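Local coordinates for protein 2-hydroxyisobutyryl-CoA mutase large subunit (Aquincola tertiaricarbonis, PDB 4R3U) that forms, with its cobalamin-binding partner HcmB, a B12-dependent mutase that interconverts 2-hydroxyisobutyryl-CoA and (S)-3-hydroxybutyryl-CoA, at residues F292-A297 with A330-S335; R79-R84 with L316-A321. All blocks are in the same frame, centred on the assembly; numbering follows the deposited sequence.

Contact 1. Residues F292-A297 with A330-S335. With 3KK (S-{(3R,5R,9R)-1-[(2R,3S,4R,5R)-5-(6-amino-9H-purin-9-yl)-4-hydroxy-3-(phosphonooxy)tetrahydrofuran-2-yl]-3,5,9-trihydroxy-8,8-dimethyl-3,5-dioxido-10,14-dioxo-2,4,6-trioxa-11,15-diaza-3lambda~5~,5lambda~5~-diphosphaheptadecan-17-yl} 2-hydroxy-2-methylpropanethioate), chain F.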
ATOM      1  N   PHE A 292     -34.280   8.456  15.240  1.00 34.29           N
ATOM      2  CA  PHE A 292     -33.639   8.429  13.916  1.00 32.04           C
ATOM      3  C   PHE A 292     -32.123   8.556  13.908  1.00 34.92           C
ATOM      4  O   PHE A 292     -31.481   7.960  13.040  1.00 35.82           O
ATOM      5  CB  PHE A 292     -34.293   9.470  12.971  1.00 32.85           C
ATOM      6  CG  PHE A 292     -34.013  10.914  13.326  1.00 33.13           C
ATOM      7  CD1 PHE A 292     -34.803  11.585  14.255  1.00 35.31           C
ATOM      8  CD2 PHE A 292     -32.954  11.604  12.731  1.00 31.79           C
ATOM      9  CE1 PHE A 292     -34.531  12.913  14.596  1.00 35.00           C
ATOM     10  CE2 PHE A 292     -32.681  12.931  13.076  1.00 33.31           C
ATOM     11  CZ  PHE A 292     -33.468  13.573  14.012  1.00 32.37           C
ATOM     12  N   ALA A 293     -31.533   9.312  14.863  1.00 30.50           N
ATOM     13  CA  ALA A 293     -30.076   9.477  14.962  1.00 28.42           C
ATOM     14  C   ALA A 293     -29.273   8.167  14.928  1.00 32.74           C
ATOM     15  O   ALA A 293     -28.252   8.131  14.209  1.00 30.77           O
ATOM     16  CB  ALA A 293     -29.695  10.317  16.151  1.00 29.32           C
ATOM     17  N   PRO A 294     -29.731   7.055  15.580  1.00 30.92           N
ATOM     18  CA  PRO A 294     -28.966   5.791  15.491  1.00 30.71           C
ATOM     19  C   PRO A 294     -28.743   5.273  14.063  1.00 34.32           C
ATOM     20  O   PRO A 294     -27.715   4.650  13.796  1.00 31.64           O
ATOM     21  CB  PRO A 294     -29.820   4.808  16.297  1.00 33.77           C
ATOM     22  CG  PRO A 294     -30.601   5.641  17.221  1.00 39.03           C
ATOM     23  CD  PRO A 294     -30.900   6.892  16.471  1.00 34.03           C
ATOM     24  N   ARG A 295     -29.703   5.569  13.152  1.00 32.68           N
ATOM     25  CA  ARG A 295     -29.719   5.164  11.746  1.00 32.56           C
ATOM     26  C   ARG A 295     -29.108   6.156  10.741  1.00 39.01           C
ATOM     27  O   ARG A 295     -28.959   5.824   9.556  1.00 37.96           O
ATOM     28  CB  ARG A 295     -31.120   4.718  11.319  1.00 32.78           C
ATOM     29  CG  ARG A 295     -31.430   3.260  11.670  1.00 36.69           C
ATOM     30  CD  ARG A 295     -30.694   2.309  10.743  1.00 43.53           C
ATOM     31  NE  ARG A 295     -30.548   1.001  11.358  1.00 55.20           N
ATOM     32  CZ  ARG A 295     -29.657   0.090  10.996  1.00 63.06           C
ATOM     33  NH1 ARG A 295     -29.603  -1.072  11.620  1.00 63.87           N
ATOM     34  NH2 ARG A 295     -28.820   0.332   9.999  1.00 40.37           N
ATOM     35  N   LEU A 296     -28.703   7.356  11.218  1.00 35.58           N
ATOM     36  CA  LEU A 296     -28.013   8.320  10.366  1.00 32.65           C
ATOM     37  C   LEU A 296     -26.638   7.726  10.080  1.00 35.70           C
ATOM     38  O   LEU A 296     -26.105   6.960  10.895  1.00 37.50           O
ATOM     39  CB  LEU A 296     -27.841   9.685  11.075  1.00 32.43           C
ATOM     40  CG  LEU A 296     -29.089  10.523  11.350  1.00 36.40           C
ATOM     41  CD1 LEU A 296     -28.760  11.674  12.285  1.00 37.03           C
ATOM     42  CD2 LEU A 296     -29.701  11.046  10.057  1.00 33.47           C
ATOM     43  N   ALA A 297     -26.067   8.062   8.930  1.00 29.63           N
ATOM     44  CA  ALA A 297     -24.755   7.574   8.501  1.00 27.35           C
ATOM     45  C   ALA A 297     -24.089   8.633   7.638  1.00 28.35           C
ATOM     46  O   ALA A 297     -24.742   9.591   7.187  1.00 27.77           O
ATOM     47  CB  ALA A 297     -24.892   6.251   7.744  1.00 27.70           C
ATOM     48  N   ALA A 330     -29.357  13.901  22.850  1.00 40.90           N
ATOM     49  CA  ALA A 330     -29.584  12.477  22.597  1.00 41.05           C
ATOM     50  C   ALA A 330     -29.273  11.680  23.866  1.00 47.19           C
ATOM     51  O   ALA A 330     -28.374  12.057  24.632  1.00 46.80           O
ATOM     52  CB  ALA A 330     -28.711  11.994  21.440  1.00 39.07           C
ATOM     53  N   ARG A 331     -30.074  10.629  24.130  1.00 45.03           N
ATOM     54  CA  ARG A 331     -29.901   9.774  25.304  1.00 46.29           C
ATOM     55  C   ARG A 331     -29.544   8.324  24.944  1.00 52.70           C
ATOM     56  O   ARG A 331     -29.048   7.594  25.806  1.00 55.55           O
ATOM     57  CB  ARG A 331     -31.112   9.877  26.236  1.00 44.68           C
ATOM     58  CG  ARG A 331     -31.420  11.314  26.582  1.00 44.94           C
ATOM     59  CD  ARG A 331     -32.362  11.490  27.716  1.00 57.36           C
ATOM     60  NE  ARG A 331     -32.640  12.895  27.991  1.00 71.87           N
ATOM     61  CZ  ARG A 331     -31.759  13.781  28.459  1.00 88.64           C
ATOM     62  NH1 ARG A 331     -30.504  13.417  28.709  1.00 65.70           N
ATOM     63  NH2 ARG A 331     -32.135  15.027  28.718  1.00 83.13           N
ATOM     64  N   ASN A 332     -29.792   7.917  23.680  1.00 46.37           N
ATOM     65  CA  ASN A 332     -29.482   6.590  23.158  1.00 45.54           C
ATOM     66  C   ASN A 332     -28.034   6.648  22.666  1.00 48.35           C
ATOM     67  O   ASN A 332     -27.723   7.490  21.815  1.00 47.15           O
ATOM     68  CB  ASN A 332     -30.458   6.200  22.009  1.00 48.48           C
ATOM     69  CG  ASN A 332     -30.300   4.809  21.388  1.00 58.70           C
ATOM     70  OD1 ASN A 332     -29.239   4.171  21.420  1.00 54.94           O
ATOM     71  ND2 ASN A 332     -31.364   4.335  20.749  1.00 41.42           N
ATOM     72  N   PRO A 333     -27.138   5.768  23.194  1.00 43.75           N
ATOM     73  CA  PRO A 333     -25.720   5.807  22.783  1.00 41.08           C
ATOM     74  C   PRO A 333     -25.473   5.673  21.285  1.00 42.38           C
ATOM     75  O   PRO A 333     -24.530   6.294  20.780  1.00 38.07           O
ATOM     76  CB  PRO A 333     -25.079   4.667  23.581  1.00 43.38           C
ATOM     77  CG  PRO A 333     -26.218   3.796  23.989  1.00 50.14           C
ATOM     78  CD  PRO A 333     -27.365   4.726  24.217  1.00 46.66           C
ATOM     79  N   GLU A 334     -26.351   4.919  20.573  1.00 39.94           N
ATOM     80  CA  GLU A 334     -26.306   4.707  19.111  1.00 37.74           C
ATOM     81  C   GLU A 334     -26.518   6.003  18.330  1.00 39.84           C
ATOM     82  O   GLU A 334     -26.061   6.118  17.186  1.00 40.90           O
ATOM     83  CB  GLU A 334     -27.331   3.666  18.654  1.00 39.68           C
ATOM     84  CG  GLU A 334     -27.197   2.298  19.302  1.00 48.85           C
ATOM     85  CD  GLU A 334     -28.022   1.247  18.591  1.00 70.18           C
ATOM     86  OE1 GLU A 334     -29.207   1.517  18.293  1.00 67.57           O
ATOM     87  OE2 GLU A 334     -27.466   0.167  18.296  1.00 68.22           O
ATOM     88  N   SER A 335     -27.177   6.988  18.949  1.00 34.56           N
ATOM     89  CA  SER A 335     -27.398   8.317  18.372  1.00 32.93           C
ATOM     90  C   SER A 335     -26.076   9.110  18.322  1.00 35.25           C
ATOM     91  O   SER A 335     -25.954  10.055  17.556  1.00 32.52           O
ATOM     92  CB  SER A 335     -28.390   9.090  19.230  1.00 36.54           C
ATOM     93  OG  SER A 335     -29.686   8.536  19.126  1.00 43.22           O
TER
HETATM   94  C4  3KK F 802     -20.542   9.473  -7.116  0.50  6.91           C
HETATM   95  C3  3KK F 802     -19.706   8.476  -6.319  0.50 12.48           C
HETATM   96  C2  3KK F 802     -18.301   9.029  -6.088  0.50 14.70           C
HETATM   97  O3  3KK F 802     -19.615   7.289  -7.088  0.50 11.40           O
HETATM   98  C1  3KK F 802     -20.338   8.133  -4.964  0.50 19.36           C
HETATM   99  O1  3KK F 802     -20.867   8.984  -4.245  0.50 19.20           O
HETATM  100  S1P 3KK F 802     -20.221   6.422  -4.559  0.50 26.37           S
HETATM  101  C2P 3KK F 802     -21.076   6.312  -2.961  0.50 22.78           C
HETATM  102  C3P 3KK F 802     -21.321   4.869  -2.601  0.50 22.35           C
HETATM  103  N4P 3KK F 802     -21.919   4.833  -1.273  0.50 20.57           N
HETATM  104  C5P 3KK F 802     -21.838   3.758  -0.484  0.50 21.79           C
HETATM  105  O5P 3KK F 802     -21.275   2.703  -0.795  0.50 21.65           O
HETATM  106  C6P 3KK F 802     -22.524   3.959   0.871  0.50 24.04           C
HETATM  107  C7P 3KK F 802     -22.540   2.687   1.706  0.50 26.92           C
HETATM  108  N8P 3KK F 802     -23.117   2.957   3.029  0.50 28.88           N
HETATM  109  C9P 3KK F 802     -23.417   1.957   3.872  0.50 28.49           C
HETATM  110  O9P 3KK F 802     -23.255   0.771   3.578  0.50 29.02           O
HETATM  111  CAP 3KK F 802     -24.096   2.370   5.210  0.50 27.59           C
HETATM  112  OAP 3KK F 802     -25.006   3.477   5.036  0.50 27.43           O
HETATM  113  CBP 3KK F 802     -23.159   2.493   6.460  0.50 27.99           C
HETATM  114  CDP 3KK F 802     -24.004   2.672   7.730  0.50 26.17           C
HETATM  115  CEP 3KK F 802     -22.221   3.699   6.346  0.50 28.00           C
HETATM  116  CCP 3KK F 802     -22.326   1.210   6.663  0.50 29.25           C
HETATM  117  O6A 3KK F 802     -23.217   0.080   6.671  0.50 28.82           O
HETATM  118  P2A 3KK F 802     -22.772  -1.424   6.455  0.50 29.74           P
HETATM  119  O4A 3KK F 802     -21.806  -1.504   5.350  0.50 28.43           O
HETATM  120  O5A 3KK F 802     -24.008  -2.241   6.382  0.50 33.02           O
HETATM  121  O3A 3KK F 802     -21.963  -1.692   7.837  0.50 33.55           O
HETATM  122  P1A 3KK F 802     -22.577  -1.760   9.359  0.50 33.76           P
HETATM  123  O1A 3KK F 802     -23.920  -1.129   9.464  0.50 34.58           O
HETATM  124  O2A 3KK F 802     -21.517  -1.301  10.272  0.50 32.48           O
HETATM  125  O5B 3KK F 802     -22.667  -3.383   9.462  0.50 33.39           O
HETATM  126  C5B 3KK F 802     -23.839  -4.146   9.098  0.50 34.44           C
HETATM  127  C4B 3KK F 802     -24.386  -4.893  10.328  0.50 36.96           C
HETATM  128  O4B 3KK F 802     -23.327  -5.579  11.065  0.50 38.51           O
HETATM  129  C3B 3KK F 802     -25.046  -3.929  11.309  0.50 38.73           C
HETATM  130  O3B 3KK F 802     -26.200  -4.591  11.880  0.50 44.84           O
HETATM  131  P3B 3KK F 802     -27.722  -4.150  11.566  0.50 43.89           P
HETATM  132  O8A 3KK F 802     -27.754  -2.750  12.046  0.50 39.49           O
HETATM  133  O7A 3KK F 802     -27.832  -4.344  10.105  0.50 45.33           O
HETATM  134  O9A 3KK F 802     -28.492  -5.122  12.379  0.50 47.76           O
HETATM  135  C2B 3KK F 802     -23.974  -3.708  12.361  0.50 35.54           C
HETATM  136  O2B 3KK F 802     -24.533  -3.343  13.629  0.50 35.58           O
HETATM  137  C1B 3KK F 802     -23.295  -5.062  12.413  0.50 38.06           C
HETATM  138  N9A 3KK F 802     -21.873  -4.972  12.858  0.50 42.50           N
HETATM  139  C8A 3KK F 802     -20.845  -4.372  12.259  0.50 42.80           C
HETATM  140  N7A 3KK F 802     -19.766  -4.540  13.018  0.50 44.40           N
HETATM  141  C5A 3KK F 802     -20.112  -5.269  14.085  0.50 46.16           C
HETATM  142  C4A 3KK F 802     -21.429  -5.542  13.977  0.50 45.41           C
HETATM  143  N3A 3KK F 802     -22.078  -6.274  14.919  0.50 44.89           N
HETATM  144  C2A 3KK F 802     -21.378  -6.785  16.035  0.50 45.91           C
HETATM  145  N1A 3KK F 802     -19.991  -6.476  16.104  0.50 46.88           N
HETATM  146  C6A 3KK F 802     -19.410  -5.723  15.146  0.50 45.41           C
HETATM  147  N6A 3KK F 802     -18.112  -5.421  15.202  0.50 43.70           N
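The flat amide of Asn-332 brings its ND2 to CG of the Pro-294 ring (3.8 Å), the two side chains crossing at about a right angle; chi1 of -178° puts CG of Asn-332 anti to its backbone N, on the side of Pro-294. The other flat group, the Arg-295 guanidinium, has the ligand's phosphate at its edge: NH1 hydrogen-bonds O8A of 3KK, with P3B in the guanidinium plane, and NH2 bonds Asn-248. Pro-294 has the largest share of the buried surface. Its CB meets CB of Glu-334 at 3.6 Å, its CD lies 3.4 Å from OG of Ser-335, and its CA-H points almost straight at O of Glu-334 (CA to O 3.4 Å, 165° at the hydrogen). CB of Ala-293 rests 3.5 Å from OG of Ser-335, a hydroxyl bonded to Asp-290. At the other end of the same amide, OD1 of Asn-332 accepts N of Glu-334 (3.1 Å) in an Asx turn, the donor standing above the carbonyl plane. No conventional hydrogen bond spans the two loops: they meet by proline packing and C-H...O contact, while Ser-335 OG and the Arg-295 guanidinium bond to partners outside the two loops, and the pairing of Arg-295 with phosphate probably compensates the ligand's negative charge.

Contact 2. Residues R79-R84 with L316-A321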
ATOM      1  N   ARG A  79     -17.725   3.171  23.024  1.00 33.46           N
ATOM      2  CA  ARG A  79     -18.023   3.963  24.210  1.00 33.90           C
ATOM      3  C   ARG A  79     -17.793   5.408  23.858  1.00 36.11           C
ATOM      4  O   ARG A  79     -16.847   5.705  23.145  1.00 35.94           O
ATOM      5  CB  ARG A  79     -17.143   3.567  25.394  1.00 35.25           C
ATOM      6  CG  ARG A  79     -17.842   3.691  26.742  1.00 43.62           C
ATOM      7  CD  ARG A  79     -17.014   3.013  27.810  1.00 60.72           C
ATOM      8  NE  ARG A  79     -17.420   3.375  29.173  1.00 76.91           N
ATOM      9  CZ  ARG A  79     -17.753   2.507  30.132  1.00 88.47           C
ATOM     10  NH1 ARG A  79     -17.787   1.204  29.881  1.00 61.50           N
ATOM     11  NH2 ARG A  79     -18.092   2.941  31.337  1.00 90.23           N
ATOM     12  N   TYR A  80     -18.669   6.301  24.349  1.00 32.53           N
ATOM     13  CA  TYR A  80     -18.659   7.749  24.124  1.00 32.19           C
ATOM     14  C   TYR A  80     -17.305   8.391  24.489  1.00 34.88           C
ATOM     15  O   TYR A  80     -16.751   8.003  25.525  1.00 35.30           O
ATOM     16  CB  TYR A  80     -19.814   8.386  24.934  1.00 35.35           C
ATOM     17  CG  TYR A  80     -19.951   9.891  24.779  1.00 37.10           C
ATOM     18  CD1 TYR A  80     -20.763  10.442  23.786  1.00 38.05           C
ATOM     19  CD2 TYR A  80     -19.294  10.763  25.641  1.00 37.30           C
ATOM     20  CE1 TYR A  80     -20.912  11.822  23.662  1.00 37.58           C
ATOM     21  CE2 TYR A  80     -19.413  12.145  25.501  1.00 37.10           C
ATOM     22  CZ  TYR A  80     -20.228  12.668  24.518  1.00 41.38           C
ATOM     23  OH  TYR A  80     -20.369  14.028  24.420  1.00 45.45           O
ATOM     24  N   PRO A  81     -16.750   9.369  23.701  1.00 30.13           N
ATOM     25  CA  PRO A  81     -17.250   9.952  22.453  1.00 28.57           C
ATOM     26  C   PRO A  81     -16.934   9.194  21.164  1.00 30.58           C
ATOM     27  O   PRO A  81     -17.007   9.790  20.084  1.00 26.85           O
ATOM     28  CB  PRO A  81     -16.668  11.365  22.484  1.00 30.41           C
ATOM     29  CG  PRO A  81     -15.339  11.187  23.154  1.00 36.18           C
ATOM     30  CD  PRO A  81     -15.456   9.982  24.067  1.00 32.23           C
ATOM     31  N   PHE A  82     -16.622   7.876  21.265  1.00 29.31           N
ATOM     32  CA  PHE A  82     -16.363   6.977  20.122  1.00 29.63           C
ATOM     33  C   PHE A  82     -15.189   7.337  19.214  1.00 34.35           C
ATOM     34  O   PHE A  82     -15.137   6.878  18.081  1.00 33.29           O
ATOM     35  CB  PHE A  82     -17.639   6.700  19.278  1.00 31.30           C
ATOM     36  CG  PHE A  82     -18.891   6.383  20.065  1.00 33.44           C
ATOM     37  CD1 PHE A  82     -19.203   5.074  20.407  1.00 35.46           C
ATOM     38  CD2 PHE A  82     -19.766   7.394  20.443  1.00 35.07           C
ATOM     39  CE1 PHE A  82     -20.361   4.784  21.113  1.00 36.87           C
ATOM     40  CE2 PHE A  82     -20.904   7.107  21.183  1.00 38.29           C
ATOM     41  CZ  PHE A  82     -21.208   5.801  21.496  1.00 36.52           C
ATOM     42  N   THR A  83     -14.216   8.097  19.717  1.00 32.28           N
ATOM     43  CA  THR A  83     -12.999   8.451  18.964  1.00 30.39           C
ATOM     44  C   THR A  83     -12.332   7.182  18.361  1.00 33.32           C
ATOM     45  O   THR A  83     -11.945   7.176  17.184  1.00 32.05           O
ATOM     46  CB  THR A  83     -12.061   9.175  19.931  1.00 33.89           C
ATOM     47  OG1 THR A  83     -12.817  10.174  20.633  1.00 26.38           O
ATOM     48  CG2 THR A  83     -10.785   9.749  19.253  1.00 28.92           C
ATOM     49  N   ARG A  84     -12.252   6.100  19.166  1.00 29.08           N
ATOM     50  CA  ARG A  84     -11.621   4.816  18.823  1.00 27.94           C
ATOM     51  C   ARG A  84     -12.468   3.837  17.974  1.00 32.76           C
ATOM     52  O   ARG A  84     -11.964   2.796  17.563  1.00 33.16           O
ATOM     53  CB  ARG A  84     -11.091   4.150  20.100  1.00 29.42           C
ATOM     54  CG  ARG A  84     -10.396   5.162  21.017  1.00 37.62           C
ATOM     55  CD  ARG A  84      -9.500   4.516  22.026  1.00 41.93           C
ATOM     56  NE  ARG A  84      -8.340   3.941  21.373  1.00 37.28           N
ATOM     57  CZ  ARG A  84      -7.592   2.987  21.899  1.00 47.80           C
ATOM     58  NH1 ARG A  84      -7.876   2.501  23.101  1.00 38.77           N
ATOM     59  NH2 ARG A  84      -6.553   2.503  21.226  1.00 33.39           N
ATOM     60  N   LEU A 316     -13.945  13.443  13.563  1.00 25.47           N
ATOM     61  CA  LEU A 316     -15.349  13.441  13.115  1.00 25.12           C
ATOM     62  C   LEU A 316     -16.227  12.663  14.077  1.00 31.37           C
ATOM     63  O   LEU A 316     -17.279  13.158  14.464  1.00 33.36           O
ATOM     64  CB  LEU A 316     -15.465  12.831  11.700  1.00 23.57           C
ATOM     65  CG  LEU A 316     -15.223  13.795  10.556  1.00 25.36           C
ATOM     66  CD1 LEU A 316     -14.814  13.057   9.308  1.00 22.80           C
ATOM     67  CD2 LEU A 316     -16.441  14.671  10.323  1.00 26.67           C
ATOM     68  N   ARG A 317     -15.785  11.455  14.494  1.00 27.44           N
ATOM     69  CA  ARG A 317     -16.523  10.612  15.437  1.00 26.17           C
ATOM     70  C   ARG A 317     -16.715  11.296  16.768  1.00 31.77           C
ATOM     71  O   ARG A 317     -17.803  11.181  17.342  1.00 34.13           O
ATOM     72  CB  ARG A 317     -15.836   9.261  15.630  1.00 23.73           C
ATOM     73  CG  ARG A 317     -16.308   8.193  14.652  1.00 20.87           C
ATOM     74  CD  ARG A 317     -16.045   6.781  15.149  1.00 18.23           C
ATOM     75  NE  ARG A 317     -14.612   6.543  15.322  1.00 30.88           N
ATOM     76  CZ  ARG A 317     -13.810   6.031  14.394  1.00 38.21           C
ATOM     77  NH1 ARG A 317     -14.307   5.612  13.238  1.00 28.80           N
ATOM     78  NH2 ARG A 317     -12.516   5.902  14.627  1.00 24.26           N
ATOM     79  N   ARG A 318     -15.664  12.006  17.268  1.00 27.31           N
ATOM     80  CA  ARG A 318     -15.688  12.721  18.554  1.00 27.94           C
ATOM     81  C   ARG A 318     -16.621  13.928  18.503  1.00 32.29           C
ATOM     82  O   ARG A 318     -17.425  14.114  19.417  1.00 32.83           O
ATOM     83  CB  ARG A 318     -14.267  13.131  18.996  1.00 28.10           C
ATOM     84  CG  ARG A 318     -14.199  13.753  20.400  1.00 36.48           C
ATOM     85  CD  ARG A 318     -12.878  13.476  21.059  1.00 32.67           C
ATOM     86  NE  ARG A 318     -11.876  14.473  20.709  1.00 25.12           N
ATOM     87  CZ  ARG A 318     -10.561  14.284  20.769  1.00 39.82           C
ATOM     88  NH1 ARG A 318      -9.733  15.275  20.483  1.00 38.84           N
ATOM     89  NH2 ARG A 318     -10.063  13.106  21.122  1.00 22.53           N
ATOM     90  N   CYS A 319     -16.509  14.743  17.430  1.00 29.40           N
ATOM     91  CA  CYS A 319     -17.320  15.938  17.167  1.00 28.78           C
ATOM     92  C   CYS A 319     -18.796  15.569  17.059  1.00 31.73           C
ATOM     93  O   CYS A 319     -19.642  16.193  17.705  1.00 31.29           O
ATOM     94  CB  CYS A 319     -16.824  16.653  15.912  1.00 27.43           C
ATOM     95  SG  CYS A 319     -15.197  17.425  16.090  1.00 31.09           S
ATOM     96  N   TYR A 320     -19.080  14.507  16.292  1.00 28.07           N
ATOM     97  CA  TYR A 320     -20.416  13.975  16.100  1.00 29.34           C
ATOM     98  C   TYR A 320     -21.040  13.548  17.420  1.00 36.68           C
ATOM     99  O   TYR A 320     -22.185  13.921  17.676  1.00 38.91           O
ATOM    100  CB  TYR A 320     -20.395  12.794  15.118  1.00 29.37           C
ATOM    101  CG  TYR A 320     -21.750  12.132  14.956  1.00 28.66           C
ATOM    102  CD1 TYR A 320     -22.769  12.752  14.235  1.00 29.76           C
ATOM    103  CD2 TYR A 320     -22.015  10.891  15.530  1.00 27.79           C
ATOM    104  CE1 TYR A 320     -24.014  12.143  14.071  1.00 27.81           C
ATOM    105  CE2 TYR A 320     -23.251  10.274  15.374  1.00 28.22           C
ATOM    106  CZ  TYR A 320     -24.249  10.908  14.646  1.00 32.93           C
ATOM    107  OH  TYR A 320     -25.469  10.309  14.493  1.00 31.10           O
ATOM    108  N   ALA A 321     -20.295  12.769  18.255  1.00 33.56           N
ATOM    109  CA  ALA A 321     -20.779  12.325  19.568  1.00 34.41           C
ATOM    110  C   ALA A 321     -21.176  13.523  20.434  1.00 38.67           C
ATOM    111  O   ALA A 321     -22.304  13.551  20.956  1.00 37.30           O
ATOM    112  CB  ALA A 321     -19.724  11.508  20.273  1.00 34.64           C
TER
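The carbonyl oxygen of Thr-83 is gripped twice by Arg-317: NH2 donates to O of Thr-83 at 2.9 Å and 159°, and NE adds a weak bond to the same O at 3.3 Å. NE also makes a weak bond to O of Phe-82, so two successive carbonyls lie at one edge of the guanidinium. The Thr-83 oxygen is only 5° out of that plane, although NH2 stands above the carbonyl plane of Thr-83. The bend of the arginine at chi3 (-62°) brings NE round to the loop, and NH1 is held by Gly-371. Next along the helix, Arg-318 lies side by side with both Pro-81 and Thr-83: its CD comes 3.3 Å from OG1 of Thr-83, and its CG is 3.9 Å from CG of Pro-81. Its charged end goes to Thr-427 and Glu-430 of helix 420-442 and to O of Asp-73, which also receives OG1 of Thr-83. One helical turn after Arg-317, the Ala-321 methyl is walled by three residues: Pro-81 CB at 3.8 Å from Ala-321 CB, CE1 of Tyr-80 at 3.6 Å from the same methyl, and the edge of the Phe-82 ring. Pro-81 CB also sits over the centre of one face of the Tyr-80 ring, as the cis peptide between them allows. Arg-79 O accepting N of Phe-82 (2.9 Å) closes a type VI turn round that cis proline, and the Phe-82 ring lies over the Arg-79 to Tyr-80 peptide. Helix 306-327 is the crossover between parallel strands 298-302 and 340-344; the loop ahead of strand 97-102 packs on this outer helix of the TIM barrel of the methylmalonyl-CoA mutase family.

Overall arrangement
Contacts 1 and 2 have centres 12 Å apart and are joined directly. Tyr-320, on the helix of contact 2, places its OH 3.1 Å from O of Ser-335 in contact 1, a probable hydrogen bond, and CZ of Phe-82 packs 3.4 Å from O of Pro-333. Helix 306-327 thus meets the loop 79-84 and, through Tyr-320, the loop 330-335 that follows it. Their relations to the CoA ligand differ: contact 1 touches it through Arg-295 and Ala-297, whereas in contact 2 the side chain of Arg-317 stays about 10 Å from bound 3KK and about 6 Å from that of Met-90, a substrate-binding residue soon after loop 79-84.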